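Local coordinates for protein putative glycerophosphodiester phosphodiesterase (Galdieria sulphuraria, PDB 2O55) that belongs to the glycerophosphodiester phosphodiesterase family and folds as a TIM barrel, its own function being unestablished, at residues Asp43-Lys48 with Ser71-Leu76; Ile63-Asp68 with Leu84-Gly89; Tyr39-Leu44 with Asn112-Gly117. All coordinates share one frame; numbering follows the deposited sequence.

Contact 1. Residues Asp43-Lys48 with Ser71-Leu76; sequences DLRVCK and SRIGDL
Cys-47 and Gly-74 bring the two backbones to a CA–CA distance of 4.2 Å, where the chain leaving strand 39-46 passes the short 3-10 turn 73-75. One conventional hydrogen bond joins them: Lys-48 N donates to Leu-76 O over 2.7 Å, with an N-H...O angle of 136°. CA-H...O contacts run alongside it, from Cys-47 CA to Ile-73 O (3.4 Å) and from Gly-74 CA to Val-46 O. Ile-73 supplies the apolar part. Ile-73 CG2 lies 3.8 Å from Cys-47 CB, while Ile-73 CD1 meets Arg-45 CD at 4.1 Å, the two side chains crossing at about a right angle. Lys-48 has CG anti to its backbone N (chi1 -169°), and its bent aliphatic chain passes the 3-10 turn with Lys-48 CD 3.3 Å from Gly-74 O. Just ahead of the 3-10 turn, Arg-72 N donates to Asp-75 OD2 at 2.8 Å, linking the residue before the turn to its last residue. The contact therefore fastens the loop before helix 78-81 to the end of the second barrel strand; nearby, Val-46 packs on Ile-52 of antiparallel strand 52-54 and on Asp-127 of helix 127-136.

Contact 2. Residues Ile63-Asp68 with Leu84-Gly89; sequences IPFYKD and LDVGGG
Phe-65 turns one face of its ring to Val-86 CA, and Phe-65 CZ reaches Val-86 CG1 at 3.6 Å; Asp-85 O approaches the same ring obliquely, 4.0 Å from Phe-65 CD1. The next ring, Tyr-66, has Lys-67 CG over one face, offset toward the rim, and Leu-84 CD2 comes obliquely to it, 3.4 Å from Tyr-66 CD1. Both aromatics come from a type I beta turn, Ile-63 to Tyr-66, closed by Tyr-66 N donating to Ile-63 O, and they face an irregular loop that follows helix 78-81. No hydrogen bond crosses between the two; the contact is apolar and lies at the protein surface, in the excursion between the second and third barrel strands. With CG anti to the backbone N (chi1 171°), the Tyr-66 side chain meets Leu-84 at about a right angle, and Leu-84 CD1 sits 3.6 Å from Tyr-66 CB. Leu-84 CD1 also touches Ile-63 CG2 at 4.3 Å, linking this patch to the buried side, where Ile-63 packs on Phe-55, Ile-73 and Leu-76. The glycine-rich end of 84-89 folds back on itself, with Gly-88 centring an inverse gamma turn, and there Gly-89 N donates to the syn lone pair of Asp-85 OD1 over 3.2 Å.

Contact 3. Residues Tyr39-Leu44 with Asn112-Gly117; sequences YIETDL and NLELKG. With SO4 (sulfate ion), chain C.
Ile-40 O accepts Asn-112 N at 2.7 Å (N-H...O 172°), part of the parallel pairing between the second and third strands of the TIM barrel; the Ile-40 backbone is also bonded to Lys-110. The ladder continues with Thr-42 N to Asn-112 O, Glu-114 N to Thr-42 O at 2.8 Å, and Leu-44 N to Glu-114 O at 2.7 Å. It weakens at the end: Lys-116 N is shared between weak bonds to Leu-44 O and to Glu-114 O, the second spanning an inverse gamma turn centred on Leu-115. Trp-120 NE1 adds weak bonds to Leu-44 O and Lys-116 O.

Glu-41, Asp-43 and Glu-114 point to one face of the sheet, where their acidic groups crowd together. Glu-41 and Glu-114 have their carboxylate planes 75° apart, while Asp-43 OD1 lies 3.7 Å from Glu-114 OE1. Asn-24 satisfies both Asp-43 OD2 (through ND2) and Thr-42 OG1 (through OD1); Arg-13 NE makes a long, weak ion pair with Asp-43 OD2. On the face of Thr-42 and Leu-44 the contact is apolar: Thr-42 CG2 lies beside Leu-113 CD2, and Leu-44 CD1 reaches Leu-115 CD2 at 3.7 Å. Beyond the C-terminal end of the third strand, the end where TIM barrels carry their pockets and probably this one too, sits a sulfate ion, probably from the crystallisation liquor. His-150 NE2 bonds it, Lys-116 NZ holds sulfate O2 at 3.0 Å, and Gly-117 N donates to sulfate O4 at 2.6 Å with an N-H...O angle of 160°.

Overall arrangement
From the N terminus, the chain lays down strand 8-12, passes through helix 26-34 and enters strand 39-46, from which contacts 3 and 1 both start, sharing Asp-43 and Leu-44. Contact 1 closes the first loop at 71-76; contact 2 begins inside that loop at 63-68 and closes after it at 84-89, so the two cross. They touch through a probable hydrogen bond between Ser-71 O and Ile-63 N. Contact 3 closes last, at 112-117, and contact 2 is nested within its span. Contact 3 thus joins neighbouring strands of the barrel wall, near the centre of the chain, contact 1 ties the excursion between them to the end of strand 39-46, and contact 2, about 20 Å from contact 3 centre to centre, folds that excursion together outside.

Contact 1. Residues Asp43-Lys48 with Ser71-Leu76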
ATOM      1  N   ASP A  43       0.456   3.755   3.686  1.00 16.42           N
ATOM      2  CA  ASP A  43       0.860   4.962   2.987  1.00 16.78           C
ATOM      3  C   ASP A  43       2.029   5.662   3.677  1.00 16.50           C
ATOM      4  O   ASP A  43       1.865   6.200   4.768  1.00 16.91           O
ATOM      5  CB  ASP A  43      -0.346   5.907   2.919  1.00 17.47           C
ATOM      6  CG  ASP A  43      -1.602   5.237   2.315  1.00 18.86           C
ATOM      7  OD1 ASP A  43      -1.568   4.851   1.116  1.00 19.97           O
ATOM      8  OD2 ASP A  43      -2.626   5.119   3.042  1.00 19.96           O
ATOM      9  N   LEU A  44       3.202   5.666   3.043  1.00 16.19           N
ATOM     10  CA  LEU A  44       4.408   6.290   3.626  1.00 15.68           C
ATOM     11  C   LEU A  44       4.542   7.758   3.279  1.00 15.58           C
ATOM     12  O   LEU A  44       4.523   8.116   2.098  1.00 15.63           O
ATOM     13  CB  LEU A  44       5.684   5.595   3.145  1.00 15.30           C
ATOM     14  CG  LEU A  44       5.786   4.078   3.180  1.00 15.50           C
ATOM     15  CD1 LEU A  44       7.199   3.697   2.791  1.00 15.31           C
ATOM     16  CD2 LEU A  44       5.421   3.528   4.555  1.00 15.57           C
ATOM     17  N   ARG A  45       4.680   8.604   4.302  1.00 15.38           N
ATOM     18  CA  ARG A  45       5.076  10.004   4.105  1.00 15.07           C
ATOM     19  C   ARG A  45       6.147  10.354   5.127  1.00 15.99           C
ATOM     20  O   ARG A  45       6.290   9.672   6.153  1.00 16.01           O
ATOM     21  CB  ARG A  45       3.887  10.979   4.219  1.00 14.96           C
ATOM     22  CG  ARG A  45       2.590  10.528   3.546  1.00 14.02           C
ATOM     23  CD  ARG A  45       1.482  11.541   3.652  1.00 13.33           C
ATOM     24  NE  ARG A  45       1.407  12.340   2.441  1.00 11.34           N
ATOM     25  CZ  ARG A  45       0.452  12.230   1.520  1.00 10.74           C
ATOM     26  NH1 ARG A  45      -0.539  11.365   1.677  1.00 10.21           N
ATOM     27  NH2 ARG A  45       0.481  12.999   0.436  1.00  9.45           N
ATOM     28  N   VAL A  46       6.891  11.421   4.854  1.00 16.92           N
ATOM     29  CA  VAL A  46       7.981  11.857   5.732  1.00 18.10           C
ATOM     30  C   VAL A  46       7.631  13.150   6.459  1.00 18.66           C
ATOM     31  O   VAL A  46       7.253  14.136   5.823  1.00 18.70           O
ATOM     32  CB  VAL A  46       9.290  12.047   4.934  1.00 18.23           C
ATOM     33  CG1 VAL A  46      10.332  12.861   5.744  1.00 18.69           C
ATOM     34  CG2 VAL A  46       9.844  10.693   4.493  1.00 17.95           C
ATOM     35  N   CYS A  47       7.772  13.134   7.785  1.00 19.44           N
ATOM     36  CA  CYS A  47       7.451  14.293   8.632  1.00 20.47           C
ATOM     37  C   CYS A  47       8.641  15.210   8.851  1.00 20.24           C
ATOM     38  O   CYS A  47       9.767  14.853   8.532  1.00 20.28           O
ATOM     39  CB  CYS A  47       6.931  13.830   9.979  1.00 20.80           C
ATOM     40  SG  CYS A  47       8.184  12.989  10.987  1.00 24.59           S
ATOM     41  N   LYS A  48       8.376  16.386   9.416  1.00 20.53           N
ATOM     42  CA  LYS A  48       9.367  17.463   9.517  1.00 20.85           C
ATOM     43  C   LYS A  48      10.749  17.004  10.004  1.00 20.93           C
ATOM     44  O   LYS A  48      11.763  17.413   9.430  1.00 20.94           O
ATOM     45  CB  LYS A  48       8.833  18.614  10.389  1.00 20.81           C
ATOM     46  CG  LYS A  48       9.646  19.941  10.370  1.00 21.90           C
ATOM     47  CD  LYS A  48       9.742  20.595   8.966  1.00 21.77           C
ATOM     48  CE  LYS A  48      10.067  22.097   9.038  1.00 21.32           C
ATOM     49  NZ  LYS A  48       8.857  22.964   8.868  1.00 20.71           N
ATOM     50  N   SER A  71      -2.720  21.451   7.797  1.00 26.49           N
ATOM     51  CA  SER A  71      -1.304  21.076   7.728  1.00 26.40           C
ATOM     52  C   SER A  71      -0.968  19.822   6.893  1.00 26.45           C
ATOM     53  O   SER A  71      -1.769  18.888   6.806  1.00 26.42           O
ATOM     54  CB  SER A  71      -0.749  20.960   9.150  1.00 26.40           C
ATOM     55  OG  SER A  71      -0.890  22.195   9.843  1.00 25.99           O
ATOM     56  N   ARG A  72       0.206  19.819   6.260  1.00 26.40           N
ATOM     57  CA  ARG A  72       0.722  18.602   5.614  1.00 26.62           C
ATOM     58  C   ARG A  72       1.691  17.905   6.587  1.00 26.49           C
ATOM     59  O   ARG A  72       2.137  18.535   7.550  1.00 26.48           O
ATOM     60  CB  ARG A  72       1.326  18.879   4.203  1.00 26.77           C
ATOM     61  CG  ARG A  72       2.628  19.702   4.136  1.00 27.05           C
ATOM     62  CD  ARG A  72       2.906  20.309   2.747  1.00 26.75           C
ATOM     63  NE  ARG A  72       2.191  21.576   2.517  1.00 27.42           N
ATOM     64  CZ  ARG A  72       2.721  22.804   2.605  1.00 27.49           C
ATOM     65  NH1 ARG A  72       4.000  22.979   2.925  1.00 27.75           N
ATOM     66  NH2 ARG A  72       1.965  23.875   2.370  1.00 26.31           N
ATOM     67  N   ILE A  73       1.990  16.620   6.366  1.00 26.08           N
ATOM     68  CA  ILE A  73       2.860  15.868   7.289  1.00 25.61           C
ATOM     69  C   ILE A  73       4.272  16.432   7.366  1.00 25.47           C
ATOM     70  O   ILE A  73       4.839  16.531   8.457  1.00 25.43           O
ATOM     71  CB  ILE A  73       2.885  14.357   6.963  1.00 25.62           C
ATOM     72  CG1 ILE A  73       1.722  13.666   7.655  1.00 25.89           C
ATOM     73  CG2 ILE A  73       4.177  13.688   7.417  1.00 25.15           C
ATOM     74  CD1 ILE A  73       0.431  13.833   6.927  1.00 27.35           C
ATOM     75  N   GLY A  74       4.815  16.820   6.209  1.00 25.22           N
ATOM     76  CA  GLY A  74       6.144  17.424   6.111  1.00 24.90           C
ATOM     77  C   GLY A  74       6.296  18.665   6.964  1.00 24.84           C
ATOM     78  O   GLY A  74       7.388  19.198   7.094  1.00 24.90           O
ATOM     79  N   ASP A  75       5.190  19.123   7.543  1.00 24.88           N
ATOM     80  CA  ASP A  75       5.178  20.299   8.411  1.00 25.11           C
ATOM     81  C   ASP A  75       5.460  19.960   9.873  1.00 25.33           C
ATOM     82  O   ASP A  75       5.866  20.840  10.642  1.00 25.38           O
ATOM     83  CB  ASP A  75       3.816  21.014   8.372  1.00 24.95           C
ATOM     84  CG  ASP A  75       3.472  21.585   7.012  1.00 24.57           C
ATOM     85  OD1 ASP A  75       4.386  22.027   6.287  1.00 24.83           O
ATOM     86  OD2 ASP A  75       2.267  21.606   6.680  1.00 23.79           O
ATOM     87  N   LEU A  76       5.232  18.705  10.267  1.00 25.34           N
ATOM     88  CA  LEU A  76       5.148  18.382  11.697  1.00 25.35           C
ATOM     89  C   LEU A  76       6.234  17.437  12.202  1.00 25.58           C
ATOM     90  O   LEU A  76       6.672  16.527  11.485  1.00 25.76           O
ATOM     91  CB  LEU A  76       3.753  17.839  12.057  1.00 25.19           C
ATOM     92  CG  LEU A  76       2.499  18.627  11.653  1.00 24.60           C
ATOM     93  CD1 LEU A  76       1.227  17.874  12.020  1.00 23.50           C
ATOM     94  CD2 LEU A  76       2.493  20.020  12.263  1.00 24.41           C
TER

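Contact 2. Residues Ile63-Asp68 with Leu84-Gly89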
ATOM      1  N   ILE A  63      -4.011  17.108   6.616  1.00 26.88           N
ATOM      2  CA  ILE A  63      -4.531  16.374   7.772  1.00 26.91           C
ATOM      3  C   ILE A  63      -5.877  16.987   8.180  1.00 27.26           C
ATOM      4  O   ILE A  63      -5.914  17.955   8.968  1.00 27.24           O
ATOM      5  CB  ILE A  63      -3.532  16.401   8.958  1.00 26.95           C
ATOM      6  CG1 ILE A  63      -2.112  16.077   8.470  1.00 26.60           C
ATOM      7  CG2 ILE A  63      -3.983  15.446  10.089  1.00 27.05           C
ATOM      8  CD1 ILE A  63      -1.006  16.785   9.221  1.00 25.47           C
ATOM      9  N   PRO A  64      -6.987  16.452   7.619  1.00 27.51           N
ATOM     10  CA  PRO A  64      -8.328  17.028   7.834  1.00 27.90           C
ATOM     11  C   PRO A  64      -8.733  17.291   9.302  1.00 28.19           C
ATOM     12  O   PRO A  64      -9.350  18.321   9.572  1.00 28.14           O
ATOM     13  CB  PRO A  64      -9.286  16.045   7.130  1.00 27.70           C
ATOM     14  CG  PRO A  64      -8.470  14.923   6.649  1.00 27.61           C
ATOM     15  CD  PRO A  64      -7.025  15.300   6.700  1.00 27.51           C
ATOM     16  N   PHE A  65      -8.387  16.395  10.231  1.00 28.38           N
ATOM     17  CA  PHE A  65      -8.732  16.610  11.644  1.00 28.67           C
ATOM     18  C   PHE A  65      -7.855  17.616  12.409  1.00 28.64           C
ATOM     19  O   PHE A  65      -8.324  18.223  13.371  1.00 28.55           O
ATOM     20  CB  PHE A  65      -8.899  15.300  12.462  1.00 28.99           C
ATOM     21  CG  PHE A  65      -8.512  14.038  11.735  1.00 29.30           C
ATOM     22  CD1 PHE A  65      -7.170  13.683  11.571  1.00 29.85           C
ATOM     23  CD2 PHE A  65      -9.507  13.173  11.254  1.00 30.18           C
ATOM     24  CE1 PHE A  65      -6.820  12.491  10.891  1.00 30.36           C
ATOM     25  CE2 PHE A  65      -9.177  11.975  10.575  1.00 30.64           C
ATOM     26  CZ  PHE A  65      -7.831  11.632  10.394  1.00 30.23           C
ATOM     27  N   TYR A  66      -6.601  17.804  12.001  1.00 28.67           N
ATOM     28  CA  TYR A  66      -5.696  18.666  12.779  1.00 28.83           C
ATOM     29  C   TYR A  66      -5.837  20.157  12.466  1.00 28.67           C
ATOM     30  O   TYR A  66      -5.682  20.568  11.315  1.00 28.98           O
ATOM     31  CB  TYR A  66      -4.230  18.221  12.631  1.00 29.10           C
ATOM     32  CG  TYR A  66      -3.211  19.185  13.239  1.00 29.36           C
ATOM     33  CD1 TYR A  66      -2.924  19.164  14.612  1.00 29.57           C
ATOM     34  CD2 TYR A  66      -2.533  20.112  12.436  1.00 29.35           C
ATOM     35  CE1 TYR A  66      -1.990  20.046  15.169  1.00 29.80           C
ATOM     36  CE2 TYR A  66      -1.603  20.997  12.978  1.00 29.67           C
ATOM     37  CZ  TYR A  66      -1.332  20.961  14.343  1.00 29.90           C
ATOM     38  OH  TYR A  66      -0.409  21.847  14.874  1.00 29.35           O
ATOM     39  N   LYS A  67      -6.100  20.951  13.507  1.00 28.36           N
ATOM     40  CA  LYS A  67      -6.222  22.417  13.410  1.00 28.03           C
ATOM     41  C   LYS A  67      -7.261  22.896  12.381  1.00 27.98           C
ATOM     42  O   LYS A  67      -8.415  22.480  12.451  1.00 27.87           O
ATOM     43  CB  LYS A  67      -4.851  23.077  13.215  1.00 28.00           C
ATOM     44  CG  LYS A  67      -4.056  23.168  14.500  1.00 27.39           C
ATOM     45  CD  LYS A  67      -2.903  24.127  14.373  1.00 26.24           C
ATOM     46  CE  LYS A  67      -2.139  24.165  15.662  1.00 25.77           C
ATOM     47  NZ  LYS A  67      -1.113  25.224  15.633  1.00 26.43           N
ATOM     48  N   ASP A  68      -6.861  23.759  11.442  1.00 27.97           N
ATOM     49  CA  ASP A  68      -7.776  24.304  10.418  1.00 27.77           C
ATOM     50  C   ASP A  68      -8.109  23.242   9.375  1.00 27.65           C
ATOM     51  O   ASP A  68      -8.819  23.505   8.395  1.00 27.61           O
ATOM     52  CB  ASP A  68      -7.152  25.509   9.710  1.00 27.62           C
ATOM     53  CG  ASP A  68      -6.483  26.471  10.659  1.00 27.80           C
ATOM     54  OD1 ASP A  68      -5.410  26.138  11.199  1.00 27.80           O
ATOM     55  OD2 ASP A  68      -7.026  27.575  10.853  1.00 28.98           O
ATOM     56  N   LEU A  84      -1.852  13.164  18.074  1.00 27.23           N
ATOM     57  CA  LEU A  84      -3.084  13.429  17.343  1.00 27.36           C
ATOM     58  C   LEU A  84      -4.040  12.254  17.386  1.00 27.51           C
ATOM     59  O   LEU A  84      -3.656  11.095  17.167  1.00 27.50           O
ATOM     60  CB  LEU A  84      -2.818  13.817  15.884  1.00 27.23           C
ATOM     61  CG  LEU A  84      -2.122  15.141  15.540  1.00 27.37           C
ATOM     62  CD1 LEU A  84      -2.460  15.492  14.103  1.00 26.68           C
ATOM     63  CD2 LEU A  84      -2.468  16.311  16.483  1.00 27.13           C
ATOM     64  N   ASP A  85      -5.295  12.574  17.672  1.00 27.65           N
ATOM     65  CA  ASP A  85      -6.354  11.594  17.595  1.00 27.76           C
ATOM     66  C   ASP A  85      -6.749  11.413  16.136  1.00 27.78           C
ATOM     67  O   ASP A  85      -6.922  12.389  15.396  1.00 27.62           O
ATOM     68  CB  ASP A  85      -7.561  12.021  18.441  1.00 27.73           C
ATOM     69  CG  ASP A  85      -8.259  10.838  19.106  1.00 27.76           C
ATOM     70  OD1 ASP A  85      -7.572   9.837  19.422  1.00 27.83           O
ATOM     71  OD2 ASP A  85      -9.491  10.906  19.320  1.00 27.54           O
ATOM     72  N   VAL A  86      -6.840  10.152  15.726  1.00 27.97           N
ATOM     73  CA  VAL A  86      -7.429   9.787  14.442  1.00 28.15           C
ATOM     74  C   VAL A  86      -8.784   9.131  14.720  1.00 28.38           C
ATOM     75  O   VAL A  86      -9.825   9.730  14.469  1.00 28.80           O
ATOM     76  CB  VAL A  86      -6.509   8.875  13.583  1.00 27.96           C
ATOM     77  CG1 VAL A  86      -7.167   8.587  12.236  1.00 28.04           C
ATOM     78  CG2 VAL A  86      -5.131   9.519  13.383  1.00 27.38           C
ATOM     79  N   GLY A  87      -8.774   7.914  15.254  1.00 28.59           N
ATOM     80  CA  GLY A  87     -10.008   7.283  15.700  1.00 28.76           C
ATOM     81  C   GLY A  87     -10.204   7.666  17.140  1.00 28.95           C
ATOM     82  O   GLY A  87      -9.398   8.406  17.694  1.00 29.01           O
ATOM     83  N   GLY A  88     -11.273   7.173  17.750  1.00 29.21           N
ATOM     84  CA  GLY A  88     -11.489   7.382  19.171  1.00 29.57           C
ATOM     85  C   GLY A  88     -10.450   6.606  19.955  1.00 29.92           C
ATOM     86  O   GLY A  88     -10.695   5.479  20.383  1.00 29.84           O
ATOM     87  N   GLY A  89      -9.272   7.198  20.112  1.00 30.31           N
ATOM     88  CA  GLY A  89      -8.246   6.609  20.949  1.00 31.08           C
ATOM     89  C   GLY A  89      -6.930   6.223  20.294  1.00 31.74           C
ATOM     90  O   GLY A  89      -5.952   5.993  21.006  1.00 32.18           O
TER

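Contact 3. Residues Tyr39-Leu44 with Asn112-Gly117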
ATOM      1  N   TYR A  39      -1.637  -9.807   3.829  1.00 14.87           N
ATOM      2  CA  TYR A  39      -0.997  -8.560   3.378  1.00 15.23           C
ATOM      3  C   TYR A  39      -1.734  -7.344   3.880  1.00 15.28           C
ATOM      4  O   TYR A  39      -2.959  -7.400   4.030  1.00 15.65           O
ATOM      5  CB  TYR A  39      -1.053  -8.453   1.860  1.00 15.78           C
ATOM      6  CG  TYR A  39      -0.120  -9.367   1.132  1.00 16.02           C
ATOM      7  CD1 TYR A  39      -0.564 -10.567   0.603  1.00 16.30           C
ATOM      8  CD2 TYR A  39       1.196  -9.020   0.951  1.00 16.01           C
ATOM      9  CE1 TYR A  39       0.295 -11.409  -0.077  1.00 17.54           C
ATOM     10  CE2 TYR A  39       2.063  -9.854   0.291  1.00 17.69           C
ATOM     11  CZ  TYR A  39       1.612 -11.043  -0.225  1.00 17.54           C
ATOM     12  OH  TYR A  39       2.502 -11.853  -0.888  1.00 18.30           O
ATOM     13  N   ILE A  40      -1.018  -6.241   4.113  1.00 14.77           N
ATOM     14  CA  ILE A  40      -1.687  -4.945   4.199  1.00 14.82           C
ATOM     15  C   ILE A  40      -0.996  -3.911   3.317  1.00 15.25           C
ATOM     16  O   ILE A  40       0.201  -4.022   3.004  1.00 15.01           O
ATOM     17  CB  ILE A  40      -1.828  -4.398   5.638  1.00 15.02           C
ATOM     18  CG1 ILE A  40      -0.461  -4.136   6.270  1.00 15.62           C
ATOM     19  CG2 ILE A  40      -2.717  -5.296   6.521  1.00 15.08           C
ATOM     20  CD1 ILE A  40       0.054  -2.700   6.045  1.00 18.37           C
ATOM     21  N   GLU A  41      -1.765  -2.905   2.911  1.00 15.40           N
ATOM     22  CA  GLU A  41      -1.235  -1.775   2.184  1.00 15.51           C
ATOM     23  C   GLU A  41      -1.190  -0.642   3.178  1.00 15.64           C
ATOM     24  O   GLU A  41      -2.094  -0.508   3.980  1.00 15.92           O
ATOM     25  CB  GLU A  41      -2.137  -1.423   1.001  1.00 15.28           C
ATOM     26  CG  GLU A  41      -1.596  -0.325   0.091  1.00 16.48           C
ATOM     27  CD  GLU A  41      -1.820   1.116   0.636  1.00 19.60           C
ATOM     28  OE1 GLU A  41      -0.969   1.983   0.349  1.00 20.48           O
ATOM     29  OE2 GLU A  41      -2.827   1.403   1.348  1.00 20.68           O
ATOM     30  N   THR A  42      -0.134   0.169   3.140  1.00 16.21           N
ATOM     31  CA  THR A  42      -0.076   1.409   3.928  1.00 15.82           C
ATOM     32  C   THR A  42       0.655   2.537   3.193  1.00 16.09           C
ATOM     33  O   THR A  42       1.381   2.304   2.218  1.00 15.78           O
ATOM     34  CB  THR A  42       0.506   1.188   5.341  1.00 15.56           C
ATOM     35  OG1 THR A  42       0.192   2.310   6.162  1.00 15.24           O
ATOM     36  CG2 THR A  42       1.984   1.038   5.292  1.00 15.32           C
ATOM     37  N   ASP A  43       0.456   3.755   3.686  1.00 16.42           N
ATOM     38  CA  ASP A  43       0.860   4.962   2.987  1.00 16.78           C
ATOM     39  C   ASP A  43       2.029   5.662   3.677  1.00 16.50           C
ATOM     40  O   ASP A  43       1.865   6.200   4.768  1.00 16.91           O
ATOM     41  CB  ASP A  43      -0.346   5.907   2.919  1.00 17.47           C
ATOM     42  CG  ASP A  43      -1.602   5.237   2.315  1.00 18.86           C
ATOM     43  OD1 ASP A  43      -1.568   4.851   1.116  1.00 19.97           O
ATOM     44  OD2 ASP A  43      -2.626   5.119   3.042  1.00 19.96           O
ATOM     45  N   LEU A  44       3.202   5.666   3.043  1.00 16.19           N
ATOM     46  CA  LEU A  44       4.408   6.290   3.626  1.00 15.68           C
ATOM     47  C   LEU A  44       4.542   7.758   3.279  1.00 15.58           C
ATOM     48  O   LEU A  44       4.523   8.116   2.098  1.00 15.63           O
ATOM     49  CB  LEU A  44       5.684   5.595   3.145  1.00 15.30           C
ATOM     50  CG  LEU A  44       5.786   4.078   3.180  1.00 15.50           C
ATOM     51  CD1 LEU A  44       7.199   3.697   2.791  1.00 15.31           C
ATOM     52  CD2 LEU A  44       5.421   3.528   4.555  1.00 15.57           C
ATOM     53  N   ASN A 112       2.483  -3.994   1.616  1.00 17.81           N
ATOM     54  CA  ASN A 112       2.590  -3.069   0.496  1.00 17.18           C
ATOM     55  C   ASN A 112       2.698  -1.616   0.986  1.00 16.97           C
ATOM     56  O   ASN A 112       1.754  -1.057   1.542  1.00 16.36           O
ATOM     57  CB  ASN A 112       1.421  -3.244  -0.452  1.00 17.18           C
ATOM     58  CG  ASN A 112       1.358  -4.632  -1.047  1.00 17.30           C
ATOM     59  OD1 ASN A 112       2.362  -5.338  -1.154  1.00 20.16           O
ATOM     60  ND2 ASN A 112       0.171  -5.033  -1.446  1.00 17.03           N
ATOM     61  N   LEU A 113       3.873  -1.027   0.781  1.00 16.95           N
ATOM     62  CA  LEU A 113       4.129   0.346   1.156  1.00 17.00           C
ATOM     63  C   LEU A 113       3.989   1.273  -0.049  1.00 17.26           C
ATOM     64  O   LEU A 113       4.779   1.173  -0.992  1.00 17.58           O
ATOM     65  CB  LEU A 113       5.527   0.456   1.733  1.00 16.94           C
ATOM     66  CG  LEU A 113       5.850  -0.633   2.762  1.00 17.12           C
ATOM     67  CD1 LEU A 113       7.284  -0.512   3.222  1.00 17.57           C
ATOM     68  CD2 LEU A 113       4.917  -0.605   3.957  1.00 16.09           C
ATOM     69  N   GLU A 114       2.976   2.153  -0.037  1.00 17.08           N
ATOM     70  CA  GLU A 114       2.897   3.207  -1.052  1.00 17.02           C
ATOM     71  C   GLU A 114       3.701   4.474  -0.660  1.00 16.81           C
ATOM     72  O   GLU A 114       3.505   5.063   0.415  1.00 16.56           O
ATOM     73  CB  GLU A 114       1.456   3.562  -1.465  1.00 16.73           C
ATOM     74  CG  GLU A 114       1.449   4.561  -2.639  1.00 16.59           C
ATOM     75  CD  GLU A 114       0.070   4.967  -3.153  1.00 17.48           C
ATOM     76  OE1 GLU A 114      -0.951   4.654  -2.478  1.00 17.38           O
ATOM     77  OE2 GLU A 114       0.033   5.613  -4.246  1.00 17.04           O
ATOM     78  N   LEU A 115       4.608   4.869  -1.543  1.00 16.19           N
ATOM     79  CA  LEU A 115       5.277   6.138  -1.394  1.00 16.15           C
ATOM     80  C   LEU A 115       4.322   7.261  -1.815  1.00 15.65           C
ATOM     81  O   LEU A 115       4.252   7.625  -2.987  1.00 14.84           O
ATOM     82  CB  LEU A 115       6.581   6.153  -2.210  1.00 16.58           C
ATOM     83  CG  LEU A 115       7.520   4.927  -2.193  1.00 16.80           C
ATOM     84  CD1 LEU A 115       8.843   5.247  -2.899  1.00 16.13           C
ATOM     85  CD2 LEU A 115       7.778   4.415  -0.774  1.00 16.41           C
ATOM     86  N   LYS A 116       3.567   7.764  -0.844  1.00 15.76           N
ATOM     87  CA  LYS A 116       2.664   8.887  -1.046  1.00 16.53           C
ATOM     88  C   LYS A 116       3.492  10.157  -1.051  1.00 17.22           C
ATOM     89  O   LYS A 116       3.994  10.617  -0.021  1.00 16.83           O
ATOM     90  CB  LYS A 116       1.569   8.922   0.019  1.00 16.64           C
ATOM     91  CG  LYS A 116       0.288   8.189  -0.361  1.00 16.81           C
ATOM     92  CD  LYS A 116      -0.690   9.106  -1.064  1.00 17.40           C
ATOM     93  CE  LYS A 116      -1.792   8.314  -1.772  1.00 18.60           C
ATOM     94  NZ  LYS A 116      -2.761   9.233  -2.476  1.00 20.17           N
ATOM     95  N   GLY A 117       3.590  10.737  -2.240  1.00 18.33           N
ATOM     96  CA  GLY A 117       4.835  11.333  -2.668  1.00 19.18           C
ATOM     97  C   GLY A 117       4.792  12.721  -3.203  1.00 19.75           C
ATOM     98  O   GLY A 117       4.512  12.963  -4.377  1.00 20.23           O
TER
HETATM   99  S   SO4 C   2       0.561  10.263  -4.649  0.75 31.06           S
HETATM  100  O1  SO4 C   2       0.225  10.974  -5.877  0.75 29.78           O
HETATM  101  O2  SO4 C   2      -0.407  10.622  -3.615  0.75 29.26           O
HETATM  102  O3  SO4 C   2       0.531   8.815  -4.887  0.75 31.49           O
HETATM  103  O4  SO4 C   2       1.897  10.652  -4.217  0.75 28.32           O